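Local coordinates for protein heme peroxidase (Bacteroides thetaiotaomicron, PDB 2GVK) that is a heme peroxidase of the dye-decolorizing (DyP) type, which probably uses hydrogen peroxide to oxidise dyes and related substrates, at residues 156-159 / 160-163. Residues are numbered along the deposited sequence; the frame is centred on the assembly and turned at random. Where two conformers were deposited one is given.
Sequences FVDG and TENP
A type I beta turn from Gly159 to Asn162 starts at the final glycine of the GXXDG fingerprint of DyP peroxidases, which in relatives lies on the distal side of the heme. The turn is closed by Asn162 N donating to Gly159 O at 3.0 Å; the bond is fairly straight (156° at the hydrogen), but the donor sits 59° out of the carbonyl plane. Gly159 enters the turn with a positive phi of 104°, favoured by glycine. Asn162 folds back over the same carbonyl: with CG anti to its own carbonyl carbon, the amide swings toward that oxygen, ND2 lying 3.5 Å from Gly159 O and donating to water 3 at 3.0 Å. In one of two conformers Glu161 bends at chi2 and brings OE1 3.3 Å from Gly159 N, a weak bond that the other conformer may lack. On the other flank Val157 CG1 meets Thr160 OG1 at 3.8 Å, and water 1 spans the backbone, accepting from Thr160 N at 3.2 Å and donating weakly to Val157 O at 3.0 Å. Strand 245-253 receives two polar ends, Asp158 OD2, in one of two conformers, at Asn248 ND2 and Asn162 ND2 at Arg246 O. Thr160 OG1 bonds to Asp219 and to Asn58 of the second subunit, and Phe156 packs on helix 205-212, so this loop between strand 136-145 and helix 169-173 meets a strand, a helix and another chain.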
# COMPACT_ATOMS: atom_id res chain seq x y z
N PHE A 156 -5.78 24.20 -8.99
CA PHE A 156 -5.60 23.69 -10.33
C PHE A 156 -4.42 22.76 -10.32
O PHE A 156 -3.42 23.03 -9.71
CB PHE A 156 -5.30 24.84 -11.30
CG PHE A 156 -6.52 25.56 -11.77
CD1 PHE A 156 -7.19 26.45 -10.93
CD2 PHE A 156 -6.98 25.39 -13.06
CE1 PHE A 156 -8.30 27.13 -11.38
CE2 PHE A 156 -8.08 26.08 -13.50
CZ PHE A 156 -8.76 26.93 -12.65
N VAL A 157 -4.54 21.66 -11.04
CA VAL A 157 -3.42 20.75 -11.21
C VAL A 157 -2.27 21.47 -11.85
O VAL A 157 -2.46 22.27 -12.79
CB VAL A 157 -3.82 19.53 -12.08
CG1 VAL A 157 -2.58 18.73 -12.52
CG2 VAL A 157 -4.83 18.65 -11.32
N ASP A 158 -1.08 21.26 -11.34
CA ASP A 158 0.10 21.86 -11.90
C ASP A 158 1.13 20.78 -12.28
O ASP A 158 1.17 19.70 -11.66
CB ASP A 158 0.72 22.80 -10.89
CG ASP A 158 1.89 23.56 -11.45
OD1 ASP A 158 1.68 24.34 -12.41
OD2 ASP A 158 3.01 23.38 -10.96
N GLY A 159 1.92 21.06 -13.30
CA GLY A 159 3.01 20.17 -13.68
C GLY A 159 2.75 19.33 -14.92
O GLY A 159 3.64 18.64 -15.37
N THR A 160 1.53 19.37 -15.47
CA THR A 160 1.18 18.51 -16.63
C THR A 160 2.04 18.85 -17.86
O THR A 160 2.37 17.98 -18.66
CB THR A 160 -0.30 18.62 -16.97
OG1 THR A 160 -1.07 18.01 -15.92
CG2 THR A 160 -0.61 17.91 -18.28
N GLU A 161 2.49 20.11 -17.94
CA GLU A 161 3.30 20.61 -19.04
C GLU A 161 4.79 20.18 -18.95
O GLU A 161 5.56 20.35 -19.89
CB GLU A 161 3.20 22.14 -19.08
CG GLU A 161 4.18 22.90 -18.09
CD GLU A 161 3.84 22.73 -16.57
OE1 GLU A 161 2.72 22.29 -16.21
OE2 GLU A 161 4.72 23.07 -15.74
N ASN A 162 5.18 19.64 -17.80
CA ASN A 162 6.57 19.17 -17.64
C ASN A 162 6.87 18.11 -18.69
O ASN A 162 6.04 17.25 -18.95
CB ASN A 162 6.80 18.59 -16.26
CG ASN A 162 7.08 19.66 -15.20
OD1 ASN A 162 7.56 20.74 -15.50
ND2 ASN A 162 6.81 19.33 -13.97
N PRO A 163 8.06 18.17 -19.29
CA PRO A 163 8.39 17.17 -20.31
C PRO A 163 8.34 15.74 -19.76
O PRO A 163 8.96 15.43 -18.73
CB PRO A 163 9.83 17.57 -20.75
CG PRO A 163 10.35 18.46 -19.66
CD PRO A 163 9.15 19.15 -19.07
O HOH W 1 -1.16 21.02 -15.13
O HOH W 2 4.25 23.46 -13.32
O HOH W 3 5.30 17.00 -12.79